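Assembly chaperone of ribosomal protein L4 (Acl4) (Chaetomium thermophilum, PDB 5TQB) probably acts as a dedicated chaperone of ribosomal protein L4, holding it through a superhelix of TPR-like helices until it is delivered to the assembling ribosome. Local coordinates at residues 186-196 against 230-241. Residues are numbered along the deposited sequence; the frame is centred on the assembly and turned at random.
With EDO (1,2-ethanediol), chain H.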
loop_
_atom_site.group_PDB
_atom_site.type_symbol
_atom_site.label_atom_id
_atom_site.label_comp_id
_atom_site.label_asym_id
_atom_site.label_seq_id
_atom_site.Cartn_x
_atom_site.Cartn_y
_atom_site.Cartn_z
ATOM N N GLU B 186 -0.348 13.673 -0.904
ATOM C CA GLU B 186 0.633 13.676 -1.983
ATOM C C GLU B 186 0.961 15.084 -2.487
ATOM O O GLU B 186 2.052 15.331 -3.002
ATOM C CB GLU B 186 0.131 12.814 -3.138
ATOM C CG GLU B 186 1.070 12.758 -4.327
ATOM C CD GLU B 186 1.090 11.388 -4.988
ATOM O OE1 GLU B 186 0.936 11.323 -6.226
ATOM O OE2 GLU B 186 1.271 10.381 -4.271
ATOM N N THR B 187 0.022 16.008 -2.339
ATOM C CA THR B 187 0.256 17.364 -2.793
ATOM C C THR B 187 1.338 17.997 -1.918
ATOM O O THR B 187 2.267 18.624 -2.423
ATOM C CB THR B 187 -1.034 18.199 -2.753
ATOM O OG1 THR B 187 -1.565 18.202 -1.425
ATOM C CG2 THR B 187 -2.072 17.614 -3.701
ATOM N N TRP B 188 1.223 17.807 -0.608
ATOM C CA TRP B 188 2.156 18.404 0.340
ATOM C C TRP B 188 3.479 17.653 0.358
ATOM O O TRP B 188 4.536 18.224 0.634
ATOM C CB TRP B 188 1.521 18.457 1.726
ATOM C CG TRP B 188 0.351 19.372 1.720
ATOM C CD1 TRP B 188 -0.965 19.024 1.764
ATOM C CD2 TRP B 188 0.388 20.800 1.623
ATOM N NE1 TRP B 188 -1.752 20.149 1.714
ATOM C CE2 TRP B 188 -0.944 21.252 1.626
ATOM C CE3 TRP B 188 1.421 21.739 1.540
ATOM C CZ2 TRP B 188 -1.271 22.603 1.554
ATOM C CZ3 TRP B 188 1.094 23.080 1.470
ATOM C CH2 TRP B 188 -0.239 23.499 1.477
ATOM N N GLN B 189 3.406 16.370 0.037
ATOM C CA GLN B 189 4.592 15.561 -0.161
ATOM C C GLN B 189 5.414 16.158 -1.302
ATOM O O GLN B 189 6.641 16.275 -1.216
ATOM C CB GLN B 189 4.165 14.139 -0.497
ATOM C CG GLN B 189 5.230 13.103 -0.298
ATOM C CD GLN B 189 4.645 11.715 -0.155
ATOM O OE1 GLN B 189 3.843 11.453 0.745
ATOM N NE2 GLN B 189 5.040 10.818 -1.048
ATOM N N THR B 190 4.718 16.555 -2.363
ATOM C CA THR B 190 5.364 17.070 -3.561
ATOM C C THR B 190 5.859 18.490 -3.334
ATOM O O THR B 190 6.862 18.900 -3.915
ATOM C CB THR B 190 4.408 17.019 -4.770
ATOM O OG1 THR B 190 3.987 15.668 -4.973
ATOM C CG2 THR B 190 5.084 17.514 -6.042
ATOM N N VAL B 191 5.154 19.237 -2.491
ATOM C CA VAL B 191 5.598 20.568 -2.109
ATOM C C VAL B 191 6.947 20.434 -1.403
ATOM O O VAL B 191 7.875 21.197 -1.666
ATOM C CB VAL B 191 4.556 21.270 -1.202
ATOM C CG1 VAL B 191 5.160 22.473 -0.479
ATOM C CG2 VAL B 191 3.349 21.710 -2.017
ATOM N N ALA B 192 7.057 19.443 -0.524
ATOM C CA ALA B 192 8.291 19.218 0.221
ATOM C C ALA B 192 9.434 18.848 -0.719
ATOM O O ALA B 192 10.560 19.327 -0.561
ATOM C CB ALA B 192 8.088 18.128 1.255
ATOM N N ASN B 193 9.128 17.995 -1.695
ATOM C CA ASN B 193 10.103 17.556 -2.684
ATOM C C ASN B 193 10.764 18.759 -3.329
ATOM O O ASN B 193 11.990 18.852 -3.374
ATOM C CB ASN B 193 9.422 16.705 -3.754
ATOM C CG ASN B 193 10.292 15.559 -4.234
ATOM O OD1 ASN B 193 11.518 15.645 -4.223
ATOM N ND2 ASN B 193 9.655 14.472 -4.653
ATOM N N VAL B 194 9.941 19.688 -3.805
ATOM C CA VAL B 194 10.423 20.930 -4.412
ATOM C C VAL B 194 11.268 21.744 -3.432
ATOM O O VAL B 194 12.386 22.143 -3.751
ATOM C CB VAL B 194 9.243 21.802 -4.912
ATOM C CG1 VAL B 194 9.732 23.153 -5.426
ATOM C CG2 VAL B 194 8.467 21.071 -6.004
ATOM N N ARG B 195 10.720 21.985 -2.245
ATOM C CA ARG B 195 11.390 22.776 -1.216
ATOM C C ARG B 195 12.811 22.280 -0.914
ATOM O O ARG B 195 13.747 23.084 -0.836
ATOM C CB ARG B 195 10.548 22.779 0.062
ATOM C CG ARG B 195 9.236 23.547 -0.063
ATOM C CD ARG B 195 9.463 25.049 -0.035
ATOM N NE ARG B 195 8.214 25.798 -0.166
ATOM C CZ ARG B 195 7.652 26.123 -1.326
ATOM N NH1 ARG B 195 8.213 25.767 -2.473
ATOM N NH2 ARG B 195 6.518 26.806 -1.341
ATOM N N ILE B 196 12.962 20.965 -0.755
ATOM C CA ILE B 196 14.263 20.352 -0.492
ATOM C C ILE B 196 15.274 20.779 -1.549
ATOM O O ILE B 196 16.382 21.216 -1.228
ATOM C CB ILE B 196 14.171 18.807 -0.484
ATOM C CG1 ILE B 196 13.345 18.324 0.709
ATOM C CG2 ILE B 196 15.559 18.175 -0.412
ATOM C CD1 ILE B 196 12.881 16.865 0.609
ATOM N N SER B 230 3.932 5.434 -3.174
ATOM C CA SER B 230 3.935 6.832 -2.780
ATOM C C SER B 230 4.536 7.006 -1.379
ATOM O O SER B 230 5.156 8.031 -1.083
ATOM C CB SER B 230 2.509 7.385 -2.835
ATOM O OG SER B 230 2.474 8.759 -2.507
ATOM N N ARG B 231 4.357 6.004 -0.522
ATOM C CA ARG B 231 4.888 6.064 0.840
ATOM C C ARG B 231 6.371 5.716 0.881
ATOM O O ARG B 231 7.068 6.067 1.827
ATOM C CB ARG B 231 4.099 5.147 1.776
ATOM C CG ARG B 231 2.928 5.847 2.465
ATOM C CD ARG B 231 1.705 4.964 2.538
ATOM N NE ARG B 231 1.880 3.872 3.481
ATOM C CZ ARG B 231 1.252 2.703 3.408
ATOM N NH1 ARG B 231 0.399 2.447 2.427
ATOM N NH2 ARG B 231 1.491 1.782 4.327
ATOM N N VAL B 232 6.853 5.026 -0.145
ATOM C CA VAL B 232 8.277 4.773 -0.273
ATOM C C VAL B 232 8.971 6.106 -0.537
ATOM O O VAL B 232 9.949 6.448 0.128
ATOM C CB VAL B 232 8.582 3.774 -1.408
ATOM C CG1 VAL B 232 10.092 3.625 -1.615
ATOM C CG2 VAL B 232 7.958 2.425 -1.102
ATOM N N SER B 233 8.445 6.857 -1.501
ATOM C CA SER B 233 8.963 8.179 -1.825
ATOM C C SER B 233 8.961 9.060 -0.586
ATOM O O SER B 233 9.895 9.843 -0.357
ATOM C CB SER B 233 8.117 8.815 -2.928
ATOM O OG SER B 233 8.298 10.218 -2.989
ATOM N N LEU B 234 7.914 8.920 0.220
ATOM C CA LEU B 234 7.793 9.692 1.449
ATOM C C LEU B 234 8.965 9.419 2.393
ATOM O O LEU B 234 9.556 10.350 2.935
ATOM C CB LEU B 234 6.473 9.375 2.149
ATOM C CG LEU B 234 6.278 10.016 3.521
ATOM C CD1 LEU B 234 6.230 11.535 3.399
ATOM C CD2 LEU B 234 5.026 9.477 4.171
ATOM N N VAL B 235 9.299 8.146 2.582
ATOM C CA VAL B 235 10.383 7.773 3.486
ATOM C C VAL B 235 11.706 8.415 3.070
ATOM O O VAL B 235 12.491 8.828 3.925
ATOM C CB VAL B 235 10.550 6.245 3.564
ATOM C CG1 VAL B 235 11.807 5.866 4.324
ATOM C CG2 VAL B 235 9.347 5.623 4.246
ATOM N N ARG B 236 11.949 8.487 1.762
ATOM C CA ARG B 236 13.171 9.085 1.237
ATOM C C ARG B 236 13.198 10.573 1.578
ATOM O O ARG B 236 14.237 11.110 1.966
ATOM C CB ARG B 236 13.271 8.876 -0.278
ATOM C CG ARG B 236 13.533 7.431 -0.701
ATOM C CD ARG B 236 13.273 7.205 -2.199
ATOM N NE ARG B 236 14.155 7.998 -3.063
ATOM C CZ ARG B 236 15.240 7.538 -3.693
ATOM N NH1 ARG B 236 15.613 6.269 -3.576
ATOM N NH2 ARG B 236 15.961 8.354 -4.454
ATOM N N LEU B 237 12.044 11.223 1.462
ATOM C CA LEU B 237 11.916 12.628 1.832
ATOM C C LEU B 237 12.139 12.842 3.328
ATOM O O LEU B 237 12.737 13.835 3.730
ATOM C CB LEU B 237 10.537 13.166 1.445
ATOM C CG LEU B 237 10.180 13.179 -0.044
ATOM C CD1 LEU B 237 8.763 13.673 -0.218
ATOM C CD2 LEU B 237 11.131 14.032 -0.840
ATOM N N LEU B 238 11.649 11.913 4.145
ATOM C CA LEU B 238 11.749 12.026 5.600
ATOM C C LEU B 238 13.182 11.869 6.118
ATOM O O LEU B 238 13.588 12.560 7.054
ATOM C CB LEU B 238 10.862 10.978 6.275
ATOM C CG LEU B 238 9.350 11.197 6.223
ATOM C CD1 LEU B 238 8.647 9.998 6.829
ATOM C CD2 LEU B 238 8.948 12.467 6.953
ATOM N N ILE B 239 13.935 10.944 5.531
ATOM C CA ILE B 239 15.324 10.744 5.920
ATOM C C ILE B 239 16.159 11.926 5.425
ATOM O O ILE B 239 17.096 12.359 6.091
ATOM C CB ILE B 239 15.882 9.425 5.356
ATOM C CG1 ILE B 239 15.082 8.244 5.897
ATOM C CG2 ILE B 239 17.342 9.240 5.744
ATOM C CD1 ILE B 239 15.306 6.957 5.133
ATOM N N GLU B 240 15.792 12.446 4.258
ATOM C CA GLU B 240 16.474 13.580 3.657
ATOM C C GLU B 240 16.495 14.783 4.596
ATOM O O GLU B 240 17.548 15.388 4.807
ATOM C CB GLU B 240 15.792 13.960 2.339
ATOM C CG GLU B 240 16.491 15.073 1.560
ATOM C CD GLU B 240 17.766 14.612 0.874
ATOM O OE1 GLU B 240 17.733 13.552 0.214
ATOM O OE2 GLU B 240 18.798 15.310 0.993
ATOM N N VAL B 241 15.338 15.118 5.165
ATOM C CA VAL B 241 15.211 16.310 6.007
ATOM C C VAL B 241 15.181 15.985 7.504
ATOM O O VAL B 241 14.589 16.722 8.296
ATOM C CB VAL B 241 13.960 17.132 5.629
ATOM C CG1 VAL B 241 14.036 17.571 4.171
ATOM C CG2 VAL B 241 12.705 16.330 5.873
HETATM C C1 EDO H . -2.173 10.585 -2.133
HETATM O O1 EDO H . -1.925 11.097 -0.842
HETATM C C2 EDO H . -1.147 9.542 -2.517
HETATM O O2 EDO H . -1.222 9.322 -3.911
#
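Helices 186-196 and 230-240 run in the same general direction, their axes 10.6 Å apart at closest approach and inclined by 40°, the CA atoms of Gln189 and Leu234, and of Asn193 and Leu237, lying nearest each other. Gln189 is a knob in the hole formed by Ser230, Ser233, Leu234 and Leu237. With CG anti to the backbone N (chi1 -161°) and the chain extended beyond it, its amide reaches across to the second helix, where NE2 donates to Ser230 O at 2.8 Å. That carbonyl also accepts the helical bond from Leu234 N, and the two donors reach it from opposite faces of its plane. The other amide atom, OE1, lies against Leu234 CD1 and CB, while Leu237 CD1 packs 3.6 Å from Gln189 CG, both leucines crossing the glutamine at about a right angle. Cutting this side chain back to an alanine is likely to leave a gap between Leu234 and Leu237 and to cost Ser230 O its second donor. About one turn before Gln189, Glu186 OE2 accepts a hydrogen bond from Ser230 OG at 2.7 Å, nearly in line with its C-O bond; an ethanediol, probably from the crystallisation liquor, donates a second from its O2, and Glu186 OE1 forms a salt bridge with a basic side chain of another protein's chain. Toward the C-terminal ends the contact becomes mainly apolar: Ile196 CD1 meets Leu237 CD2 at 3.6 Å, and Ile196 CG1 meets Val241 CG1 at 3.6 Å, just where the second helix ends. Two helices separated by helix 201-212 and packed side by side are consistent with a TPR-like solenoid. Helix 201-212 places Leu208 against Ala192, Leu234 and Val241, helices 131-156 and 166-180 pack on 186-196, helix 244-257 packs on 230-240, and the other protein's chain binds Asn193 and Glu240.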